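Local coordinates for protein A-adding tRNA nucleotidyltransferase (Aquifex aeolicus, PDB 4WBY) that adds the terminal adenosine to tRNAs ending in CC, using ATP and magnesium, to complete the CCA terminus, at residues A[246-251]-A[342-347]; A[270-275]-A[298-303]; A[256-261]-A[351-356]. All coordinates share one frame; numbering follows the deposited sequence.

Interaction 1: A[246-251]-A[342-347]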
loop_
_atom_site.group_PDB
_atom_site.type_symbol
_atom_site.label_atom_id
_atom_site.label_comp_id
_atom_site.label_asym_id
_atom_site.label_seq_id
_atom_site.Cartn_x
_atom_site.Cartn_y
_atom_site.Cartn_z
ATOM N N LEU A 246 9.217 17.525 -6.318
ATOM C CA LEU A 246 9.729 16.919 -5.100
ATOM C C LEU A 246 9.350 17.749 -3.874
ATOM O O LEU A 246 8.870 17.213 -2.878
ATOM C CB LEU A 246 11.245 16.758 -5.198
ATOM C CG LEU A 246 11.941 16.026 -4.056
ATOM C CD1 LEU A 246 11.413 14.609 -3.936
ATOM C CD2 LEU A 246 13.442 16.019 -4.288
ATOM N N GLN A 247 9.545 19.061 -3.959
ATOM C CA GLN A 247 9.221 19.934 -2.839
ATOM C C GLN A 247 7.719 19.947 -2.559
ATOM O O GLN A 247 7.302 20.042 -1.403
ATOM C CB GLN A 247 9.726 21.356 -3.097
ATOM C CG GLN A 247 11.241 21.459 -3.130
ATOM C CD GLN A 247 11.892 20.845 -1.903
ATOM O OE1 GLN A 247 11.384 20.974 -0.787
ATOM N NE2 GLN A 247 13.017 20.166 -2.105
ATOM N N LYS A 248 6.912 19.834 -3.612
ATOM C CA LYS A 248 5.461 19.752 -3.440
ATOM C C LYS A 248 5.057 18.496 -2.660
ATOM O O LYS A 248 4.117 18.533 -1.862
ATOM C CB LYS A 248 4.753 19.770 -4.794
ATOM C CG LYS A 248 4.749 21.124 -5.478
ATOM C CD LYS A 248 3.883 21.094 -6.718
ATOM C CE LYS A 248 2.447 20.785 -6.357
ATOM N NZ LYS A 248 1.913 21.803 -5.410
ATOM N N LEU A 249 5.756 17.386 -2.886
ATOM C CA LEU A 249 5.456 16.145 -2.166
ATOM C C LEU A 249 5.715 16.298 -0.665
ATOM O O LEU A 249 4.937 15.808 0.157
ATOM C CB LEU A 249 6.273 14.975 -2.725
ATOM C CG LEU A 249 5.992 14.568 -4.171
ATOM C CD1 LEU A 249 6.974 13.493 -4.620
ATOM C CD2 LEU A 249 4.569 14.063 -4.311
ATOM N N TYR A 250 6.800 16.983 -0.304
ATOM C CA TYR A 250 7.080 17.222 1.107
ATOM C C TYR A 250 6.074 18.197 1.717
ATOM O O TYR A 250 5.661 18.027 2.867
ATOM C CB TYR A 250 8.517 17.728 1.296
ATOM C CG TYR A 250 9.513 16.587 1.278
ATOM C CD1 TYR A 250 10.029 16.116 0.083
ATOM C CD2 TYR A 250 9.896 15.952 2.453
ATOM C CE1 TYR A 250 10.914 15.059 0.053
ATOM C CE2 TYR A 250 10.784 14.892 2.436
ATOM C CZ TYR A 250 11.288 14.453 1.231
ATOM O OH TYR A 250 12.174 13.403 1.195
ATOM N N ALA A 251 5.662 19.200 0.945
ATOM C CA ALA A 251 4.627 20.120 1.401
ATOM C C ALA A 251 3.318 19.365 1.613
ATOM O O ALA A 251 2.582 19.611 2.577
ATOM C CB ALA A 251 4.431 21.257 0.401
ATOM N N LEU A 342 -5.201 22.492 -2.704
ATOM C CA LEU A 342 -5.216 23.946 -2.611
ATOM C C LEU A 342 -4.327 24.436 -1.473
ATOM O O LEU A 342 -3.768 25.529 -1.545
ATOM C CB LEU A 342 -6.653 24.461 -2.431
ATOM C CG LEU A 342 -7.497 24.471 -3.713
ATOM C CD1 LEU A 342 -8.974 24.571 -3.383
ATOM C CD2 LEU A 342 -7.094 25.607 -4.649
ATOM N N MET A 343 -4.180 23.619 -0.433
ATOM C CA MET A 343 -3.338 23.994 0.697
ATOM C C MET A 343 -1.846 23.962 0.379
ATOM O O MET A 343 -1.035 24.386 1.196
ATOM C CB MET A 343 -3.629 23.094 1.890
ATOM C CG MET A 343 -4.978 23.389 2.513
ATOM S SD MET A 343 -5.315 22.396 3.970
ATOM C CE MET A 343 -3.998 22.917 5.062
ATOM N N LEU A 344 -1.489 23.468 -0.802
ATOM C CA LEU A 344 -0.107 23.543 -1.277
ATOM C C LEU A 344 0.234 24.941 -1.776
ATOM O O LEU A 344 1.402 25.258 -2.000
ATOM C CB LEU A 344 0.139 22.526 -2.390
ATOM C CG LEU A 344 -0.122 21.076 -1.989
ATOM C CD1 LEU A 344 0.025 20.139 -3.180
ATOM C CD2 LEU A 344 0.825 20.668 -0.866
ATOM N N GLU A 345 -0.791 25.764 -1.976
ATOM C CA GLU A 345 -0.592 27.158 -2.347
ATOM C C GLU A 345 -0.565 27.996 -1.079
ATOM O O GLU A 345 -1.588 28.154 -0.416
ATOM C CB GLU A 345 -1.702 27.643 -3.279
ATOM C CG GLU A 345 -2.031 26.681 -4.409
ATOM C CD GLU A 345 -0.908 26.560 -5.409
ATOM O OE1 GLU A 345 -0.179 27.555 -5.601
ATOM O OE2 GLU A 345 -0.756 25.471 -6.003
ATOM N N GLU A 346 0.602 28.534 -0.743
ATOM C CA GLU A 346 0.785 29.204 0.541
ATOM C C GLU A 346 -0.209 30.347 0.754
ATOM O O GLU A 346 -0.677 30.573 1.869
ATOM C CB GLU A 346 2.221 29.725 0.665
ATOM C CG GLU A 346 2.547 30.350 2.019
ATOM C CD GLU A 346 2.458 29.362 3.174
ATOM O OE1 GLU A 346 2.457 28.134 2.928
ATOM O OE2 GLU A 346 2.392 29.818 4.337
ATOM N N GLU A 347 -0.544 31.048 -0.323
ATOM C CA GLU A 347 -1.453 32.187 -0.245
ATOM C C GLU A 347 -2.908 31.761 -0.041
ATOM O O GLU A 347 -3.755 32.574 0.333
ATOM C CB GLU A 347 -1.333 33.046 -1.508
ATOM C CG GLU A 347 -1.797 32.363 -2.795
ATOM C CD GLU A 347 -0.813 31.322 -3.325
ATOM O OE1 GLU A 347 0.260 31.131 -2.713
ATOM O OE2 GLU A 347 -1.119 30.693 -4.361
#
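Ala251 and Leu344 set the backbone spacing, their CA atoms 6.4 Å apart, where helix 243-262 meets a loop in the all-helical C-terminal part of the chain. The loop begins with a type I beta turn from Leu342 to Glu345, closed by Glu345 N bonding to Leu342 O at 3.0 Å. It follows helix 336-342 directly and leads to helix 349-359, so the contact sets a turn between two helices against the flank of a third.

Leu344, the third residue of the turn, carries the largest share of the buried surface and directs its CB at the helix. Its two methyls divide the work. CD2 packs on Ala251, 3.9 Å from Ala251 CB, which faces the turn. CD1 instead meets Lys248, three residues (about one turn) earlier, and the two side chains cross at about a right angle. Two bends bring Lys248 round to it: the chain folds at chi3 (62°) and again at chi4 (59°), which carries the amine across the leucine branch. Ile277 of helix 271-278 touches both Lys248 and Leu344 and so backs both.

The contact lies at the surface and has no polar bond across it: a leucine meets an alanine on one side and a lysine's amine end on the other. One charge sits near the lysine: Glu345 OE2 is 4.6 Å from Lys248 NZ, beyond salt-bridge range, so any attraction is probably modest. The amine is closer to carbon than to that carboxylate, with Lys248 NZ 3.6 Å from Leu344 CB and 3.4 Å from Leu344 CD1.

Interaction 2: A[270-275]-A[298-303]. With SO4 (sulfate ion), chain E.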
loop_
_atom_site.group_PDB
_atom_site.type_symbol
_atom_site.label_atom_id
_atom_site.label_comp_id
_atom_site.label_asym_id
_atom_site.label_seq_id
_atom_site.Cartn_x
_atom_site.Cartn_y
_atom_site.Cartn_z
ATOM N N TYR A 270 -4.805 8.941 1.121
ATOM C CA TYR A 270 -3.930 10.056 0.759
ATOM C C TYR A 270 -2.840 9.715 -0.243
ATOM O O TYR A 270 -2.311 10.606 -0.899
ATOM C CB TYR A 270 -3.257 10.636 2.001
ATOM C CG TYR A 270 -4.190 11.124 3.085
ATOM C CD1 TYR A 270 -4.910 12.310 2.934
ATOM C CD2 TYR A 270 -4.298 10.441 4.288
ATOM C CE1 TYR A 270 -5.746 12.770 3.936
ATOM C CE2 TYR A 270 -5.128 10.896 5.299
ATOM C CZ TYR A 270 -5.843 12.061 5.121
ATOM O OH TYR A 270 -6.661 12.509 6.124
ATOM N N GLY A 271 -2.474 8.442 -0.335
ATOM C CA GLY A 271 -1.439 8.035 -1.271
ATOM C C GLY A 271 -1.706 8.497 -2.693
ATOM O O GLY A 271 -0.773 8.849 -3.425
ATOM N N TRP A 272 -2.979 8.514 -3.083
ATOM C CA TRP A 272 -3.337 8.955 -4.426
ATOM C C TRP A 272 -2.990 10.424 -4.662
ATOM O O TRP A 272 -2.705 10.816 -5.790
ATOM C CB TRP A 272 -4.829 8.737 -4.686
ATOM C CG TRP A 272 -5.215 7.301 -4.771
ATOM C CD1 TRP A 272 -5.850 6.568 -3.815
ATOM C CD2 TRP A 272 -4.983 6.413 -5.874
ATOM N NE1 TRP A 272 -6.039 5.283 -4.255
ATOM C CE2 TRP A 272 -5.516 5.160 -5.516
ATOM C CE3 TRP A 272 -4.386 6.561 -7.131
ATOM C CZ2 TRP A 272 -5.462 4.052 -6.366
ATOM C CZ3 TRP A 272 -4.335 5.462 -7.979
ATOM C CH2 TRP A 272 -4.875 4.222 -7.594
ATOM N N LEU A 273 -3.005 11.232 -3.604
ATOM C CA LEU A 273 -2.631 12.641 -3.735
ATOM C C LEU A 273 -1.164 12.810 -4.118
ATOM O O LEU A 273 -0.824 13.686 -4.908
ATOM C CB LEU A 273 -2.902 13.400 -2.438
ATOM C CG LEU A 273 -4.348 13.468 -1.959
ATOM C CD1 LEU A 273 -4.440 14.330 -0.705
ATOM C CD2 LEU A 273 -5.237 14.017 -3.049
ATOM N N TYR A 274 -0.293 11.988 -3.544
ATOM C CA TYR A 274 1.105 12.000 -3.936
ATOM C C TYR A 274 1.231 11.650 -5.405
ATOM O O TYR A 274 1.999 12.268 -6.133
ATOM C CB TYR A 274 1.925 11.014 -3.108
ATOM C CG TYR A 274 2.121 11.407 -1.665
ATOM C CD1 TYR A 274 3.162 12.248 -1.288
ATOM C CD2 TYR A 274 1.276 10.923 -0.676
ATOM C CE1 TYR A 274 3.348 12.598 0.034
ATOM C CE2 TYR A 274 1.455 11.266 0.645
ATOM C CZ TYR A 274 2.491 12.102 0.996
ATOM O OH TYR A 274 2.668 12.439 2.313
ATOM N N LEU A 275 0.472 10.644 -5.830
ATOM C CA LEU A 275 0.500 10.219 -7.221
ATOM C C LEU A 275 0.053 11.348 -8.157
ATOM O O LEU A 275 0.661 11.573 -9.202
ATOM C CB LEU A 275 -0.376 8.987 -7.415
ATOM C CG LEU A 275 -0.166 8.282 -8.748
ATOM C CD1 LEU A 275 1.183 7.574 -8.760
ATOM C CD2 LEU A 275 -1.303 7.306 -8.989
ATOM N N SER A 298 -12.902 6.947 -8.504
ATOM C CA SER A 298 -13.566 8.061 -9.151
ATOM C C SER A 298 -13.092 9.403 -8.612
ATOM O O SER A 298 -12.812 10.315 -9.388
ATOM C CB SER A 298 -15.075 7.940 -8.979
ATOM O OG SER A 298 -15.699 9.173 -9.276
ATOM N N TRP A 299 -12.983 9.539 -7.293
ATOM C CA TRP A 299 -12.619 10.844 -6.748
ATOM C C TRP A 299 -11.224 11.254 -7.196
ATOM O O TRP A 299 -10.968 12.428 -7.416
ATOM C CB TRP A 299 -12.731 10.877 -5.214
ATOM C CG TRP A 299 -11.754 10.018 -4.421
ATOM C CD1 TRP A 299 -12.002 8.776 -3.892
ATOM C CD2 TRP A 299 -10.423 10.365 -4.005
ATOM N NE1 TRP A 299 -10.904 8.328 -3.196
ATOM C CE2 TRP A 299 -9.921 9.282 -3.255
ATOM C CE3 TRP A 299 -9.601 11.478 -4.211
ATOM C CZ2 TRP A 299 -8.633 9.282 -2.708
ATOM C CZ3 TRP A 299 -8.323 11.477 -3.661
ATOM C CH2 TRP A 299 -7.855 10.386 -2.925
ATOM N N VAL A 300 -10.332 10.281 -7.353
ATOM C CA VAL A 300 -8.979 10.564 -7.816
ATOM C C VAL A 300 -8.988 11.022 -9.273
ATOM O O VAL A 300 -8.331 12.004 -9.641
ATOM C CB VAL A 300 -8.069 9.332 -7.670
ATOM C CG1 VAL A 300 -6.678 9.621 -8.223
ATOM C CG2 VAL A 300 -8.002 8.890 -6.208
ATOM N N ARG A 301 -9.738 10.308 -10.104
ATOM C CA ARG A 301 -9.803 10.634 -11.517
ATOM C C ARG A 301 -10.481 11.982 -11.735
ATOM O O ARG A 301 -10.050 12.764 -12.589
ATOM C CB ARG A 301 -10.517 9.519 -12.281
ATOM C CG ARG A 301 -9.726 8.212 -12.226
ATOM C CD ARG A 301 -10.370 7.085 -13.004
ATOM N NE ARG A 301 -11.506 6.511 -12.299
ATOM C CZ ARG A 301 -12.763 6.647 -12.703
ATOM N NH1 ARG A 301 -13.029 7.342 -13.800
ATOM N NH2 ARG A 301 -13.750 6.106 -12.004
ATOM N N GLU A 302 -11.508 12.276 -10.938
ATOM C CA GLU A 302 -12.182 13.563 -11.034
ATOM C C GLU A 302 -11.282 14.681 -10.505
ATOM O O GLU A 302 -11.235 15.771 -11.076
ATOM C CB GLU A 302 -13.510 13.537 -10.275
ATOM C CG GLU A 302 -14.545 12.552 -10.834
ATOM C CD GLU A 302 -15.143 12.962 -12.173
ATOM O OE1 GLU A 302 -14.908 14.103 -12.632
ATOM O OE2 GLU A 302 -15.869 12.134 -12.765
ATOM N N THR A 303 -10.552 14.420 -9.423
ATOM C CA THR A 303 -9.641 15.439 -8.908
ATOM C C THR A 303 -8.521 15.717 -9.906
ATOM O O THR A 303 -8.118 16.870 -10.072
ATOM C CB THR A 303 -9.070 15.037 -7.536
ATOM O OG1 THR A 303 -10.114 15.171 -6.565
ATOM C CG2 THR A 303 -7.911 15.943 -7.121
HETATM S S SO4 E . -16.862 6.954 -14.011
HETATM O O1 SO4 E . -15.687 6.969 -14.878
HETATM O O2 SO4 E . -16.475 6.773 -12.613
HETATM O O3 SO4 E . -17.610 8.202 -14.171
HETATM O O4 SO4 E . -17.757 5.864 -14.408
#
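Arg301 NH1 and NH2 grip two different sulfate oxygens, NH1 to SO4 O1 and NH2 to SO4 O2, both at 2.9 Å, with the sulfur in the guanidinium plane at its edge. Arg301 NE bonds to Ala296 O, which probably limits its rotation; the ion probably comes from the crystallisation liquor.

Facing helix 271-278, Val300 CG2 lies over one face of Trp272, 3.5 Å from Trp272 CG and displaced toward the ring rim. The same methyl sits 3.3 Å above the Trp299 ring plane, over its centre, so both indoles bear on it. Those indoles meet obliquely, planes at 85°, and Trp299 CH2 comes 3.9 Å from Trp272 CB. A chi1 of 67° wedges Trp299 CG between its own N and carbonyl carbon and sends the ring across to the other helix, where Leu273 CD2 meets its edge 4.0 Å from Trp299 CZ3. An alanine in place of Trp272 would leave Val300 CG2 with the Trp299 face alone and would probably open a gap beside Trp299 CZ2 between the helices.

Local axes 10.7 Å apart at 28° define a buried, near-parallel helix pair, its link holding helix 284-293, within the helical C-terminal region.

Interaction 3: A[256-261]-A[351-356]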
loop_
_atom_site.group_PDB
_atom_site.type_symbol
_atom_site.label_atom_id
_atom_site.label_comp_id
_atom_site.label_asym_id
_atom_site.label_seq_id
_atom_site.Cartn_x
_atom_site.Cartn_y
_atom_site.Cartn_z
ATOM N N VAL A 256 -1.218 16.509 4.649
ATOM C CA VAL A 256 -1.886 15.239 4.901
ATOM C C VAL A 256 -1.813 14.840 6.374
ATOM O O VAL A 256 -2.797 14.365 6.951
ATOM C CB VAL A 256 -1.273 14.119 4.027
ATOM C CG1 VAL A 256 -1.582 12.732 4.593
ATOM C CG2 VAL A 256 -1.755 14.260 2.590
ATOM N N ASP A 257 -0.649 15.030 6.985
ATOM C CA ASP A 257 -0.484 14.690 8.393
ATOM C C ASP A 257 -1.391 15.569 9.249
ATOM O O ASP A 257 -2.006 15.100 10.213
ATOM C CB ASP A 257 0.976 14.840 8.825
ATOM C CG ASP A 257 1.881 13.757 8.243
ATOM O OD1 ASP A 257 1.363 12.734 7.737
ATOM O OD2 ASP A 257 3.116 13.926 8.296
ATOM N N TRP A 258 -1.486 16.845 8.883
ATOM C CA TRP A 258 -2.373 17.768 9.584
ATOM C C TRP A 258 -3.833 17.339 9.442
ATOM O O TRP A 258 -4.571 17.274 10.427
ATOM C CB TRP A 258 -2.179 19.195 9.060
ATOM C CG TRP A 258 -3.224 20.162 9.533
ATOM C CD1 TRP A 258 -3.229 20.852 10.712
ATOM C CD2 TRP A 258 -4.419 20.546 8.838
ATOM N NE1 TRP A 258 -4.353 21.640 10.794
ATOM C CE2 TRP A 258 -5.101 21.470 9.659
ATOM C CE3 TRP A 258 -4.978 20.201 7.603
ATOM C CZ2 TRP A 258 -6.310 22.053 9.282
ATOM C CZ3 TRP A 258 -6.181 20.780 7.232
ATOM C CH2 TRP A 258 -6.835 21.693 8.068
ATOM N N HIS A 259 -4.247 17.040 8.216
ATOM C CA HIS A 259 -5.634 16.672 7.978
ATOM C C HIS A 259 -6.006 15.386 8.719
ATOM O O HIS A 259 -7.080 15.295 9.318
ATOM C CB HIS A 259 -5.910 16.504 6.484
ATOM C CG HIS A 259 -7.340 16.186 6.182
ATOM N ND1 HIS A 259 -7.777 14.904 5.927
ATOM C CD2 HIS A 259 -8.438 16.977 6.134
ATOM C CE1 HIS A 259 -9.083 14.921 5.718
ATOM N NE2 HIS A 259 -9.509 16.165 5.843
ATOM N N ALA A 260 -5.116 14.396 8.677
ATOM C CA ALA A 260 -5.390 13.108 9.308
ATOM C C ALA A 260 -5.514 13.254 10.821
ATOM O O ALA A 260 -6.294 12.549 11.461
ATOM C CB ALA A 260 -4.305 12.097 8.957
ATOM N N LEU A 261 -4.745 14.181 11.381
ATOM C CA LEU A 261 -4.751 14.426 12.818
ATOM C C LEU A 261 -6.000 15.188 13.245
ATOM O O LEU A 261 -6.668 14.819 14.207
ATOM C CB LEU A 261 -3.499 15.203 13.226
ATOM C CG LEU A 261 -3.338 15.571 14.700
ATOM C CD1 LEU A 261 -3.230 14.316 15.544
ATOM C CD2 LEU A 261 -2.120 16.461 14.900
ATOM N N LYS A 351 -7.138 30.136 3.947
ATOM C CA LYS A 351 -8.532 30.175 3.523
ATOM C C LYS A 351 -9.143 28.779 3.547
ATOM O O LYS A 351 -10.305 28.616 3.915
ATOM C CB LYS A 351 -8.660 30.787 2.126
ATOM C CG LYS A 351 -8.570 32.301 2.112
ATOM C CD LYS A 351 -8.465 32.849 0.699
ATOM C CE LYS A 351 -8.387 34.371 0.719
ATOM N NZ LYS A 351 -8.179 34.951 -0.637
ATOM N N ILE A 352 -8.362 27.772 3.165
ATOM C CA ILE A 352 -8.857 26.401 3.179
ATOM C C ILE A 352 -9.057 25.941 4.616
ATOM O O ILE A 352 -10.063 25.317 4.953
ATOM C CB ILE A 352 -7.895 25.426 2.472
ATOM C CG1 ILE A 352 -7.472 25.977 1.104
ATOM C CG2 ILE A 352 -8.540 24.056 2.341
ATOM C CD1 ILE A 352 -8.631 26.300 0.195
ATOM N N LYS A 353 -8.082 26.257 5.458
ATOM C CA LYS A 353 -8.123 25.879 6.859
ATOM C C LYS A 353 -9.338 26.506 7.527
ATOM O O LYS A 353 -10.010 25.871 8.339
ATOM C CB LYS A 353 -6.833 26.304 7.558
ATOM C CG LYS A 353 -6.755 25.954 9.030
ATOM C CD LYS A 353 -5.396 26.335 9.599
ATOM C CE LYS A 353 -5.297 26.014 11.084
ATOM N NZ LYS A 353 -6.222 26.848 11.905
ATOM N N LEU A 354 -9.623 27.751 7.163
ATOM C CA LEU A 354 -10.781 28.461 7.699
ATOM C C LEU A 354 -12.076 27.791 7.259
ATOM O O LEU A 354 -13.001 27.628 8.056
ATOM C CB LEU A 354 -10.770 29.926 7.262
ATOM C CG LEU A 354 -11.934 30.770 7.789
ATOM C CD1 LEU A 354 -11.870 30.885 9.308
ATOM C CD2 LEU A 354 -11.947 32.150 7.143
ATOM N N TYR A 355 -12.144 27.407 5.989
ATOM C CA TYR A 355 -13.316 26.702 5.494
ATOM C C TYR A 355 -13.534 25.408 6.268
ATOM O O TYR A 355 -14.648 25.113 6.695
ATOM C CB TYR A 355 -13.190 26.390 4.008
ATOM C CG TYR A 355 -14.315 25.510 3.519
ATOM C CD1 TYR A 355 -15.571 26.041 3.269
ATOM C CD2 TYR A 355 -14.128 24.147 3.330
ATOM C CE1 TYR A 355 -16.607 25.245 2.838
ATOM C CE2 TYR A 355 -15.164 23.338 2.898
ATOM C CZ TYR A 355 -16.400 23.897 2.652
ATOM O OH TYR A 355 -17.439 23.110 2.221
ATOM N N LEU A 356 -12.462 24.642 6.444
ATOM C CA LEU A 356 -12.548 23.330 7.077
ATOM C C LEU A 356 -12.855 23.418 8.563
ATOM O O LEU A 356 -13.621 22.611 9.094
ATOM C CB LEU A 356 -11.246 22.552 6.867
ATOM C CG LEU A 356 -11.045 21.945 5.481
ATOM C CD1 LEU A 356 -9.664 21.322 5.372
ATOM C CD2 LEU A 356 -12.123 20.909 5.199
#
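Trp258 reaches from helix 243-262 to helix 349-359 and meets two residues there, Lys353 and Leu356, which stand three positions apart and therefore on neighbouring turns of one helix flank. These three account for nearly all of the buried surface. The indole is carried outward by its first torsion, with CG opposite the backbone N (chi1 169°), and it touches with its six-membered ring.

Leu356 comes at the rim of that ring. Its CD1 lies in the ring plane at the edge, 3.9 Å from Trp258 CH2 and 4.0 Å from Trp258 CZ3, so the methyl abuts two adjacent ring carbons and covers neither face. Lys353 contributes carbon, not charge: Lys353 CG is 3.9 Å from Trp258 CZ2, approaching obliquely. The lysine chain then runs extended until a bend at chi4 (-66°), and its amine forms a salt bridge with Glu357, a turn further along the same helix. That pairing occupies the charged end while the CG methylene lies near the indole.

Phe263 packs edge-to-face with Trp258, and Met343 of the preceding loop also touches the indole, while Leu356 rests on Leu339 of helix 336-342. On this evidence one aromatic side chain bridges helices 243-262 and 349-359, a helix-to-helix packing in the part that follows the nucleotidyltransferase head, probably the body or tail of the seahorse-shaped enzyme.

Following the chain from the N terminus, helix 243-262 comes first and supplies one side of both interaction 1 and interaction 3. Interaction 1 closes a long loop from 246-251 to 342-347; interaction 3 starts later on the same helix and ends later, at 351-356, so the two cross. Interaction 2 closes the short loop between 270-275 and 298-303, which falls inside both. The contacts also touch directly: Met343 CG packs 3.6 Å from Ile352 CB, joining interactions 1 and 3, and Tyr270 OH makes a probable hydrogen bond to His259 ND1, joining 2 and 3. Interactions 1 and 3 tie helix 243-262 to the turn at 342-347 and to helix 349-359, while interaction 2 pairs helix 271-278 with helix 298-309.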